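Local coordinates for 2-pyrone-4,6-dicarboxylic acid hydrolase, putative (PDB 2FFI), which probably hydrolyses the lactone ring of 2-pyrone-4,6-dicarboxylate, although this activity remains putative, at residues A[43-48]-A[57-62]; A[151-156]-A[186-191]; A[180-185]-A[220-225]. All coordinates share one frame; numbering follows the deposited sequence.

Overall arrangement
From the N terminus, contact 1 comes first: helix 42-51 leads into strand 56-57, and Tyr45 of the helix meets the chain at 57-59, closing a short local loop. Contacts 2 and 3 belong to the later half of the barrel and lie across the chain's centre from contact 1, whose centre is about 29 Å from each of theirs. They cross along the sequence, in the order 151-156, 180-185, 186-191, 220-225. Contact 2 joins helix 149-156 to the loop before strand 194-199, and contact 3 joins helix 182-185 to helix 208-225. Segment 186-191 directly follows 180-185, and the two contacts touch where Leu186 and Leu188 reach His225 and Leu186 reaches Leu222.

Contact 1. Residues A[43-48]-A[57-62]; sequences GDYLGQ and GVLVQP
Tyr45 reaches from its helix to Gly57 and Leu59 and makes all the close contacts here. With CG anti to the backbone N (chi1 175°), the ring extends from the helix toward 57-62. It touches at two places. At the far end, OH lies 3.6 Å from CA of Gly57, a residue that offers only backbone to the phenol oxygen. CE2 of Tyr45 is 4.0 Å from CD2 of Leu59, a methyl that approaches the ring obliquely. No hydrogen bond joins the segments, and of the 116 Å² buried between them about half comes from Tyr45. Its hydroxyl is nevertheless satisfied, because OH hydrogen-bonds to OD1 of Asp16, which would help hold the hydroxyl end in place.

The packed part is thus confined to the Tyr45 side chain. The other side of the same helical turn is looser: Gly43 and Asp44 are exposed, and CB and the carboxylate of Asp44 stay more than 10 Å from the second segment.

Among its neighbours, the Tyr45 ring also meets that of Trp237, with planes at about 30°, and Phe248 of helix 248-258. Leu59 continues the packing onto Leu72, Ala75 and Leu76 of helix 70-78, while Val58 pairs through its backbone with Asp16, carrying on the parallel pairing of strands 15-16 and 56-57. Helix 42-51 lies between those strands, in a beta-alpha-beta connection as in a TIM barrel.

Contact 2. Residues A[151-156]-A[186-191]; sequences VLVRAL and LTLSGR
Leu188 packing on Val153 and Arg154 is a hydrogen-bond-free contact between a helix and a loop on the outside of the barrel, where helix 149-156 meets the segment that leads from helix 182-185 into strand 194-199. The evidence is in the spacing. The backbones stay well apart, with CA of Arg154 and CA of Ser189 8.4 Å from each other, and side chains bridge the gap.

Leu188 supplies the bridge from the loop side. Its CG lies anti to the backbone N (chi1 -170°), and the two methyls at the fork go to different partners. CD2 is 3.5 Å from CG1 of Val153 and also approaches CB of that valine at 4.1 Å, the two side chains crossing at a slant; this is the buried, wholly apolar half. CD1 turns to the arginine instead, lying 3.5 Å from NH2 of Arg154 and 4.2 Å from its CZ. That methyl stands obliquely to the guanidinium, and the two side chains run past each other in opposite senses. A bend at chi3 of Arg154 (-82°) brings the charged group back toward the loop from a helix position that is itself exposed.

The polar end of the arginine has another partner: NH1 makes a long, weak ion pair with OE2 of Glu184, so the guanidinium touches the leucine methyl with NH2 and turns NH1 toward a distant carboxylate on helix 182-185.

On the inner side, Val153 rests on Leu142 of strand 139-142 and on Ile163 and Ile165 of strand 163-165, as expected for a barrel helix lying over neighbouring parallel strands. Leu188 also touches Tyr226, bringing the loop beyond helix 208-225 up against this one.

Contact 3. Residues A[180-185]-A[220-225]; sequences PGFAEL and CALEAH
The carbonyl O of Leu185 accepts the ring N-H of His225, the one hydrogen bond between the two segments. ND1 of His225 stands 3.2 Å from O of Leu185, with an N-H...O angle of 136°, so the bond is noticeably bent. Its placement is otherwise orderly: the oxygen lies only 2° out of the imidazole plane, at the ring edge, and the donor meets a lone pair in the carbonyl plane. The carbonyl O of Leu186 also comes close to ND1 of His225. His225 gets there because CG is anti to the backbone N (chi1 -174°), which directs the ring toward helix 182-185.

Away from this bond the contact is apolar and centres on one methyl. CD1 of Leu222 is 3.3 Å from CZ of Phe182, whose side chain it crosses at about a right angle, approaching the ring obliquely. The same methyl lies 3.4 Å from CD1 of Leu185, and so touches two residues of the opposing helix. All three side chains are buried, and 189 Å² of surface is enclosed in total.

Leu222 also packs on Leu231 of strand 231-234, and Leu185 on Tyr226. A helix from before strand 194-199 thus packs on helix 208-225, which follows that strand, the side-by-side helical arrangement around a parallel barrel seen in a TIM barrel, the fold of the amidohydrolase family.

Contact 1. Residues A[43-48]-A[57-62]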
ATOM      1  N   GLY A  43     -19.211  -2.502  -0.124  1.00 18.31           N
ATOM      2  CA  GLY A  43     -19.829  -3.786   0.138  1.00 18.98           C
ATOM      3  C   GLY A  43     -19.089  -4.962  -0.479  1.00 20.30           C
ATOM      4  O   GLY A  43     -18.844  -5.985   0.177  1.00 21.12           O
ATOM      5  N   ASP A  44     -18.726  -4.843  -1.749  1.00 19.95           N
ATOM      6  CA  ASP A  44     -18.038  -5.956  -2.377  1.00 20.40           C
ATOM      7  C   ASP A  44     -16.737  -6.267  -1.666  1.00 20.21           C
ATOM      8  O   ASP A  44     -16.453  -7.422  -1.357  1.00 23.52           O
ATOM      9  CB  ASP A  44     -17.770  -5.673  -3.855  1.00 21.46           C
ATOM     10  CG  ASP A  44     -19.040  -5.648  -4.692  1.00 22.24           C
ATOM     11  OD1 ASP A  44     -18.912  -5.638  -5.939  1.00 23.94           O
ATOM     12  OD2 ASP A  44     -20.157  -5.625  -4.115  1.00 20.89           O
ATOM     13  N   TYR A  45     -15.942  -5.235  -1.409  1.00 19.19           N
ATOM     14  CA  TYR A  45     -14.661  -5.409  -0.735  1.00 16.80           C
ATOM     15  C   TYR A  45     -14.833  -6.027   0.645  1.00 15.57           C
ATOM     16  O   TYR A  45     -14.107  -6.946   1.020  1.00 16.83           O
ATOM     17  CB  TYR A  45     -13.967  -4.064  -0.595  1.00 17.05           C
ATOM     18  CG  TYR A  45     -12.692  -4.152   0.191  1.00 15.07           C
ATOM     19  CD1 TYR A  45     -11.678  -5.020  -0.194  1.00 14.08           C
ATOM     20  CD2 TYR A  45     -12.496  -3.368   1.323  1.00 15.18           C
ATOM     21  CE1 TYR A  45     -10.496  -5.103   0.537  1.00 14.88           C
ATOM     22  CE2 TYR A  45     -11.324  -3.441   2.050  1.00 13.77           C
ATOM     23  CZ  TYR A  45     -10.337  -4.305   1.653  1.00 12.61           C
ATOM     24  OH  TYR A  45      -9.179  -4.375   2.363  1.00 16.23           O
ATOM     25  N   LEU A  46     -15.793  -5.504   1.399  1.00 13.89           N
ATOM     26  CA  LEU A  46     -16.071  -6.006   2.723  1.00 12.40           C
ATOM     27  C   LEU A  46     -16.457  -7.471   2.622  1.00 13.31           C
ATOM     28  O   LEU A  46     -16.080  -8.277   3.468  1.00 15.05           O
ATOM     29  CB  LEU A  46     -17.188  -5.182   3.357  1.00 10.49           C
ATOM     30  CG  LEU A  46     -16.739  -4.095   4.340  1.00  8.24           C
ATOM     31  CD1 LEU A  46     -15.463  -3.462   3.863  1.00  5.68           C
ATOM     32  CD2 LEU A  46     -17.839  -3.066   4.507  1.00  6.18           C
ATOM     33  N   GLY A  47     -17.195  -7.822   1.575  1.00 13.49           N
ATOM     34  CA  GLY A  47     -17.602  -9.208   1.395  1.00 14.19           C
ATOM     35  C   GLY A  47     -16.413 -10.113   1.121  1.00 14.42           C
ATOM     36  O   GLY A  47     -16.234 -11.149   1.759  1.00 16.41           O
ATOM     37  N   GLN A  48     -15.603  -9.716   0.151  1.00 13.68           N
ATOM     38  CA  GLN A  48     -14.413 -10.443  -0.204  1.00 13.12           C
ATOM     39  C   GLN A  48     -13.499 -10.591   0.994  1.00 13.48           C
ATOM     40  O   GLN A  48     -12.775 -11.575   1.091  1.00 14.84           O
ATOM     41  CB  GLN A  48     -13.693  -9.697  -1.316  1.00 13.83           C
ATOM     42  CG  GLN A  48     -14.423  -9.752  -2.620  1.00 16.89           C
ATOM     43  CD  GLN A  48     -14.518 -11.180  -3.138  1.00 17.97           C
ATOM     44  OE1 GLN A  48     -15.593 -11.792  -3.147  1.00 17.26           O
ATOM     45  NE2 GLN A  48     -13.379 -11.721  -3.566  1.00 20.56           N
ATOM     46  N   GLY A  57      -9.243  -3.680   7.024  1.00 16.59           N
ATOM     47  CA  GLY A  57      -8.533  -3.377   5.795  1.00 14.83           C
ATOM     48  C   GLY A  57      -8.150  -1.915   5.694  1.00 14.69           C
ATOM     49  O   GLY A  57      -8.637  -1.090   6.459  1.00 14.42           O
ATOM     50  N   VAL A  58      -7.269  -1.612   4.745  1.00 14.00           N
ATOM     51  CA  VAL A  58      -6.781  -0.269   4.494  1.00 10.60           C
ATOM     52  C   VAL A  58      -7.177   0.191   3.091  1.00 10.19           C
ATOM     53  O   VAL A  58      -6.742  -0.384   2.088  1.00 10.90           O
ATOM     54  CB  VAL A  58      -5.263  -0.229   4.593  1.00  9.73           C
ATOM     55  CG1 VAL A  58      -4.768   1.183   4.358  1.00 10.82           C
ATOM     56  CG2 VAL A  58      -4.835  -0.746   5.949  1.00 10.63           C
ATOM     57  N   LEU A  59      -8.005   1.224   3.012  1.00  7.65           N
ATOM     58  CA  LEU A  59      -8.426   1.750   1.714  1.00  6.28           C
ATOM     59  C   LEU A  59      -7.373   2.721   1.212  1.00  7.05           C
ATOM     60  O   LEU A  59      -7.094   3.721   1.839  1.00  7.34           O
ATOM     61  CB  LEU A  59      -9.765   2.489   1.837  1.00  4.30           C
ATOM     62  CG  LEU A  59     -10.991   1.703   2.321  1.00  1.64           C
ATOM     63  CD1 LEU A  59     -12.210   2.600   2.379  1.00  1.00           C
ATOM     64  CD2 LEU A  59     -11.230   0.518   1.379  1.00  1.00           C
ATOM     65  N   VAL A  60      -6.761   2.427   0.085  1.00  9.26           N
ATOM     66  CA  VAL A  60      -5.788   3.358  -0.428  1.00  9.20           C
ATOM     67  C   VAL A  60      -6.475   4.130  -1.537  1.00  9.70           C
ATOM     68  O   VAL A  60      -7.339   3.600  -2.244  1.00  9.96           O
ATOM     69  CB  VAL A  60      -4.538   2.639  -0.960  1.00  9.64           C
ATOM     70  CG1 VAL A  60      -3.653   3.611  -1.693  1.00  8.93           C
ATOM     71  CG2 VAL A  60      -3.770   2.013   0.204  1.00  8.80           C
ATOM     72  N   GLN A  61      -6.128   5.400  -1.657  1.00 11.29           N
ATOM     73  CA  GLN A  61      -6.714   6.235  -2.693  1.00 12.57           C
ATOM     74  C   GLN A  61      -6.319   5.688  -4.071  1.00 11.82           C
ATOM     75  O   GLN A  61      -5.139   5.436  -4.336  1.00 12.29           O
ATOM     76  CB  GLN A  61      -6.226   7.684  -2.538  1.00 12.95           C
ATOM     77  CG  GLN A  61      -6.611   8.601  -3.685  1.00 13.45           C
ATOM     78  CD  GLN A  61      -8.099   8.853  -3.758  1.00 15.94           C
ATOM     79  OE1 GLN A  61      -8.911   8.041  -3.298  1.00 17.25           O
ATOM     80  NE2 GLN A  61      -8.472   9.983  -4.356  1.00 17.48           N
ATOM     81  N   PRO A  62      -7.307   5.466  -4.953  1.00 10.85           N
ATOM     82  CA  PRO A  62      -7.003   4.949  -6.290  1.00 12.27           C
ATOM     83  C   PRO A  62      -6.461   6.095  -7.166  1.00 13.77           C
ATOM     84  O   PRO A  62      -7.030   7.185  -7.180  1.00 14.20           O
ATOM     85  CB  PRO A  62      -8.355   4.406  -6.761  1.00 10.83           C
ATOM     86  CG  PRO A  62      -9.339   5.287  -6.074  1.00  9.23           C
ATOM     87  CD  PRO A  62      -8.762   5.519  -4.707  1.00  9.55           C
TER

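Contact 2. Residues A[151-156]-A[186-191]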
ATOM      1  N   VAL A 151      16.211   6.067  -4.010  1.00 26.58           N
ATOM      2  CA  VAL A 151      16.441   7.505  -4.151  1.00 26.41           C
ATOM      3  C   VAL A 151      15.316   8.281  -3.493  1.00 26.14           C
ATOM      4  O   VAL A 151      15.558   9.307  -2.877  1.00 28.14           O
ATOM      5  CB  VAL A 151      16.539   7.933  -5.637  1.00 25.94           C
ATOM      6  CG1 VAL A 151      16.712   9.425  -5.724  1.00 23.33           C
ATOM      7  CG2 VAL A 151      17.707   7.228  -6.319  1.00 24.94           C
ATOM      8  N   LEU A 152      14.092   7.779  -3.626  1.00 26.41           N
ATOM      9  CA  LEU A 152      12.923   8.414  -3.032  1.00 26.08           C
ATOM     10  C   LEU A 152      12.928   8.197  -1.518  1.00 25.92           C
ATOM     11  O   LEU A 152      12.503   9.065  -0.760  1.00 26.04           O
ATOM     12  CB  LEU A 152      11.648   7.840  -3.648  1.00 25.77           C
ATOM     13  N   VAL A 153      13.420   7.038  -1.085  1.00 26.94           N
ATOM     14  CA  VAL A 153      13.491   6.701   0.337  1.00 28.03           C
ATOM     15  C   VAL A 153      14.517   7.568   1.056  1.00 29.36           C
ATOM     16  O   VAL A 153      14.260   8.046   2.160  1.00 30.14           O
ATOM     17  CB  VAL A 153      13.884   5.221   0.562  1.00 26.43           C
ATOM     18  CG1 VAL A 153      14.104   4.973   2.040  1.00 25.98           C
ATOM     19  CG2 VAL A 153      12.804   4.301   0.026  1.00 26.02           C
ATOM     20  N   ARG A 154      15.675   7.755   0.421  1.00 30.53           N
ATOM     21  CA  ARG A 154      16.757   8.557   0.983  1.00 32.18           C
ATOM     22  C   ARG A 154      16.439  10.046   0.980  1.00 31.44           C
ATOM     23  O   ARG A 154      17.063  10.831   1.700  1.00 31.33           O
ATOM     24  CB  ARG A 154      18.079   8.300   0.236  1.00 33.54           C
ATOM     25  CG  ARG A 154      18.963   7.234   0.896  1.00 35.41           C
ATOM     26  CD  ARG A 154      20.374   7.228   0.326  1.00 37.50           C
ATOM     27  NE  ARG A 154      20.483   6.483  -0.933  1.00 38.89           N
ATOM     28  CZ  ARG A 154      20.787   5.188  -1.023  1.00 39.08           C
ATOM     29  NH1 ARG A 154      20.859   4.613  -2.216  1.00 39.90           N
ATOM     30  NH2 ARG A 154      21.032   4.465   0.072  1.00 38.22           N
ATOM     31  N   ALA A 155      15.461  10.427   0.171  1.00 30.92           N
ATOM     32  CA  ALA A 155      15.045  11.818   0.086  1.00 31.06           C
ATOM     33  C   ALA A 155      14.075  12.113   1.231  1.00 31.34           C
ATOM     34  O   ALA A 155      14.107  13.192   1.816  1.00 30.57           O
ATOM     35  CB  ALA A 155      14.375  12.078  -1.254  1.00 30.28           C
ATOM     36  N   LEU A 156      13.219  11.148   1.550  1.00 31.80           N
ATOM     37  CA  LEU A 156      12.247  11.307   2.631  1.00 33.88           C
ATOM     38  C   LEU A 156      12.867  10.899   3.961  1.00 34.93           C
ATOM     39  O   LEU A 156      12.275  11.088   5.025  1.00 36.15           O
ATOM     40  CB  LEU A 156      11.021  10.433   2.379  1.00 32.70           C
ATOM     41  CG  LEU A 156      10.215  10.702   1.118  1.00 31.63           C
ATOM     42  CD1 LEU A 156       9.201   9.604   0.938  1.00 30.86           C
ATOM     43  CD2 LEU A 156       9.550  12.051   1.214  1.00 31.50           C
ATOM     44  N   LEU A 186      18.017  -4.192  -0.276  1.00 39.42           N
ATOM     45  CA  LEU A 186      18.411  -5.201   0.709  1.00 38.82           C
ATOM     46  C   LEU A 186      19.624  -4.762   1.497  1.00 39.31           C
ATOM     47  O   LEU A 186      20.144  -5.515   2.315  1.00 38.62           O
ATOM     48  CB  LEU A 186      18.752  -6.523   0.026  1.00 36.77           C
ATOM     49  CG  LEU A 186      17.741  -7.090  -0.948  1.00 35.67           C
ATOM     50  CD1 LEU A 186      18.297  -8.358  -1.537  1.00 35.48           C
ATOM     51  CD2 LEU A 186      16.431  -7.333  -0.239  1.00 35.45           C
ATOM     52  N   THR A 187      20.078  -3.544   1.239  1.00 40.97           N
ATOM     53  CA  THR A 187      21.256  -3.020   1.909  1.00 42.91           C
ATOM     54  C   THR A 187      20.981  -1.600   2.362  1.00 43.56           C
ATOM     55  O   THR A 187      21.844  -0.947   2.942  1.00 43.94           O
ATOM     56  CB  THR A 187      22.474  -3.003   0.951  1.00 43.93           C
ATOM     57  OG1 THR A 187      22.536  -4.239   0.230  1.00 45.73           O
ATOM     58  CG2 THR A 187      23.771  -2.834   1.728  1.00 45.59           C
ATOM     59  N   LEU A 188      19.770  -1.122   2.102  1.00 44.69           N
ATOM     60  CA  LEU A 188      19.398   0.244   2.466  1.00 45.72           C
ATOM     61  C   LEU A 188      19.652   0.561   3.935  1.00 46.04           C
ATOM     62  O   LEU A 188      19.743  -0.335   4.773  1.00 45.82           O
ATOM     63  CB  LEU A 188      17.925   0.500   2.142  1.00 45.79           C
ATOM     64  CG  LEU A 188      17.434   1.945   2.252  1.00 46.13           C
ATOM     65  CD1 LEU A 188      18.208   2.841   1.283  1.00 46.20           C
ATOM     66  CD2 LEU A 188      15.944   1.986   1.938  1.00 46.22           C
ATOM     67  N   SER A 189      19.774   1.851   4.232  1.00 46.69           N
ATOM     68  CA  SER A 189      20.007   2.323   5.589  1.00 46.52           C
ATOM     69  C   SER A 189      18.698   2.843   6.176  1.00 46.23           C
ATOM     70  O   SER A 189      18.489   4.051   6.281  1.00 46.97           O
ATOM     71  CB  SER A 189      21.060   3.437   5.589  1.00 47.12           C
ATOM     72  OG  SER A 189      20.732   4.474   4.684  1.00 48.02           O
ATOM     73  N   GLY A 190      17.813   1.922   6.545  1.00 45.98           N
ATOM     74  CA  GLY A 190      16.532   2.305   7.118  1.00 44.83           C
ATOM     75  C   GLY A 190      16.503   2.088   8.618  1.00 43.73           C
ATOM     76  O   GLY A 190      16.538   0.949   9.082  1.00 45.03           O
ATOM     77  N   ARG A 191      16.437   3.178   9.373  1.00 41.83           N
ATOM     78  CA  ARG A 191      16.414   3.105  10.828  1.00 39.98           C
ATOM     79  C   ARG A 191      15.066   2.603  11.331  1.00 37.13           C
ATOM     80  O   ARG A 191      14.402   3.274  12.128  1.00 35.93           O
ATOM     81  CB  ARG A 191      16.687   4.478  11.445  1.00 42.14           C
ATOM     82  CG  ARG A 191      17.859   5.245  10.855  1.00 44.24           C
ATOM     83  CD  ARG A 191      18.248   6.394  11.787  1.00 47.90           C
ATOM     84  NE  ARG A 191      18.679   7.595  11.073  1.00 48.84           N
ATOM     85  CZ  ARG A 191      17.875   8.363  10.342  1.00 49.97           C
ATOM     86  NH1 ARG A 191      16.587   8.060  10.221  1.00 49.62           N
ATOM     87  NH2 ARG A 191      18.362   9.436   9.731  1.00 50.15           N
TER

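Contact 3. Residues A[180-185]-A[220-225]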
ATOM      1  N   PRO A 180      19.167  -3.648 -10.257  1.00 35.79           N
ATOM      2  CA  PRO A 180      19.700  -2.308 -10.028  1.00 36.24           C
ATOM      3  C   PRO A 180      19.064  -1.570  -8.852  1.00 35.88           C
ATOM      4  O   PRO A 180      19.718  -0.759  -8.199  1.00 37.67           O
ATOM      5  CB  PRO A 180      19.452  -1.616 -11.362  1.00 36.44           C
ATOM      6  CG  PRO A 180      18.209  -2.279 -11.850  1.00 37.46           C
ATOM      7  CD  PRO A 180      18.523  -3.727 -11.579  1.00 36.41           C
ATOM      8  N   GLY A 181      17.794  -1.832  -8.571  1.00 34.53           N
ATOM      9  CA  GLY A 181      17.171  -1.137  -7.455  1.00 34.24           C
ATOM     10  C   GLY A 181      16.935  -1.989  -6.214  1.00 33.99           C
ATOM     11  O   GLY A 181      17.013  -1.518  -5.075  1.00 31.76           O
ATOM     12  N   PHE A 182      16.641  -3.262  -6.435  1.00 33.76           N
ATOM     13  CA  PHE A 182      16.372  -4.164  -5.336  1.00 33.35           C
ATOM     14  C   PHE A 182      17.594  -4.445  -4.489  1.00 33.37           C
ATOM     15  O   PHE A 182      17.485  -4.722  -3.298  1.00 32.37           O
ATOM     16  CB  PHE A 182      15.824  -5.476  -5.857  1.00 32.68           C
ATOM     17  CG  PHE A 182      15.036  -6.221  -4.842  1.00 32.14           C
ATOM     18  CD1 PHE A 182      13.752  -5.816  -4.522  1.00 31.56           C
ATOM     19  CD2 PHE A 182      15.571  -7.326  -4.202  1.00 32.49           C
ATOM     20  CE1 PHE A 182      13.008  -6.504  -3.586  1.00 31.39           C
ATOM     21  CE2 PHE A 182      14.834  -8.023  -3.262  1.00 32.05           C
ATOM     22  CZ  PHE A 182      13.547  -7.611  -2.954  1.00 31.88           C
ATOM     23  N   ALA A 183      18.761  -4.401  -5.116  1.00 34.50           N
ATOM     24  CA  ALA A 183      19.999  -4.652  -4.405  1.00 35.66           C
ATOM     25  C   ALA A 183      20.185  -3.607  -3.320  1.00 36.59           C
ATOM     26  O   ALA A 183      20.391  -3.946  -2.154  1.00 36.80           O
ATOM     27  CB  ALA A 183      21.163  -4.616  -5.360  1.00 36.01           C
ATOM     28  N   GLU A 184      20.113  -2.335  -3.700  1.00 38.15           N
ATOM     29  CA  GLU A 184      20.276  -1.243  -2.736  1.00 39.07           C
ATOM     30  C   GLU A 184      19.223  -1.353  -1.643  1.00 38.10           C
ATOM     31  O   GLU A 184      19.440  -0.932  -0.519  1.00 37.63           O
ATOM     32  CB  GLU A 184      20.134   0.115  -3.437  1.00 40.53           C
ATOM     33  CG  GLU A 184      21.108   0.371  -4.572  1.00 43.60           C
ATOM     34  CD  GLU A 184      20.790   1.648  -5.351  1.00 46.41           C
ATOM     35  OE1 GLU A 184      19.769   1.672  -6.075  1.00 47.03           O
ATOM     36  OE2 GLU A 184      21.555   2.635  -5.232  1.00 48.35           O
ATOM     37  N   LEU A 185      18.079  -1.929  -1.991  1.00 38.81           N
ATOM     38  CA  LEU A 185      16.982  -2.099  -1.050  1.00 39.48           C
ATOM     39  C   LEU A 185      17.349  -3.090   0.073  1.00 40.13           C
ATOM     40  O   LEU A 185      17.047  -2.841   1.242  1.00 41.06           O
ATOM     41  CB  LEU A 185      15.735  -2.561  -1.815  1.00 39.38           C
ATOM     42  CG  LEU A 185      14.349  -2.513  -1.176  1.00 40.19           C
ATOM     43  CD1 LEU A 185      14.211  -3.640  -0.172  1.00 41.53           C
ATOM     44  CD2 LEU A 185      14.127  -1.164  -0.516  1.00 40.83           C
ATOM     45  N   CYS A 220      12.070 -13.729   1.689  1.00 24.19           N
ATOM     46  CA  CYS A 220      13.139 -14.166   2.563  1.00 25.92           C
ATOM     47  C   CYS A 220      14.254 -13.141   2.677  1.00 26.12           C
ATOM     48  O   CYS A 220      14.770 -12.931   3.764  1.00 27.62           O
ATOM     49  CB  CYS A 220      13.704 -15.515   2.099  1.00 27.10           C
ATOM     50  SG  CYS A 220      12.508 -16.906   2.253  1.00 32.17           S
ATOM     51  N   ALA A 221      14.625 -12.495   1.575  1.00 26.13           N
ATOM     52  CA  ALA A 221      15.706 -11.502   1.622  1.00 27.38           C
ATOM     53  C   ALA A 221      15.243 -10.218   2.308  1.00 27.26           C
ATOM     54  O   ALA A 221      15.959  -9.622   3.112  1.00 25.42           O
ATOM     55  CB  ALA A 221      16.209 -11.192   0.204  1.00 25.96           C
ATOM     56  N   LEU A 222      14.033  -9.798   1.963  1.00 28.49           N
ATOM     57  CA  LEU A 222      13.441  -8.605   2.536  1.00 29.18           C
ATOM     58  C   LEU A 222      13.359  -8.729   4.056  1.00 30.29           C
ATOM     59  O   LEU A 222      13.921  -7.911   4.771  1.00 31.65           O
ATOM     60  CB  LEU A 222      12.053  -8.385   1.930  1.00 26.98           C
ATOM     61  CG  LEU A 222      11.812  -7.103   1.130  1.00 26.73           C
ATOM     62  CD1 LEU A 222      12.971  -6.816   0.198  1.00 25.27           C
ATOM     63  CD2 LEU A 222      10.516  -7.248   0.357  1.00 24.30           C
ATOM     64  N   GLU A 223      12.678  -9.755   4.554  1.00 31.91           N
ATOM     65  CA  GLU A 223      12.545  -9.931   5.998  1.00 33.03           C
ATOM     66  C   GLU A 223      13.877 -10.070   6.698  1.00 32.93           C
ATOM     67  O   GLU A 223      14.006  -9.739   7.871  1.00 33.89           O
ATOM     68  CB  GLU A 223      11.704 -11.164   6.336  1.00 34.76           C
ATOM     69  CG  GLU A 223      11.563 -11.378   7.843  1.00 37.04           C
ATOM     70  CD  GLU A 223      11.266 -12.819   8.213  1.00 38.80           C
ATOM     71  OE1 GLU A 223      11.277 -13.144   9.425  1.00 39.35           O
ATOM     72  OE2 GLU A 223      11.020 -13.632   7.293  1.00 40.07           O
ATOM     73  N   ALA A 224      14.870 -10.579   5.984  1.00 33.50           N
ATOM     74  CA  ALA A 224      16.194 -10.772   6.570  1.00 33.70           C
ATOM     75  C   ALA A 224      16.889  -9.437   6.847  1.00 33.44           C
ATOM     76  O   ALA A 224      17.748  -9.356   7.721  1.00 34.11           O
ATOM     77  CB  ALA A 224      17.058 -11.627   5.643  1.00 32.77           C
ATOM     78  N   HIS A 225      16.503  -8.398   6.106  1.00 33.34           N
ATOM     79  CA  HIS A 225      17.094  -7.076   6.253  1.00 32.39           C
ATOM     80  C   HIS A 225      16.191  -6.092   6.985  1.00 31.47           C
ATOM     81  O   HIS A 225      16.665  -5.191   7.670  1.00 30.02           O
ATOM     82  CB  HIS A 225      17.451  -6.499   4.882  1.00 32.94           C
ATOM     83  CG  HIS A 225      18.183  -5.196   4.959  1.00 34.98           C
ATOM     84  ND1 HIS A 225      18.046  -4.204   4.012  1.00 35.43           N
ATOM     85  CD2 HIS A 225      19.045  -4.707   5.886  1.00 35.36           C
ATOM     86  CE1 HIS A 225      18.784  -3.164   4.351  1.00 35.96           C
ATOM     87  NE2 HIS A 225      19.401  -3.443   5.488  1.00 34.37           N
TER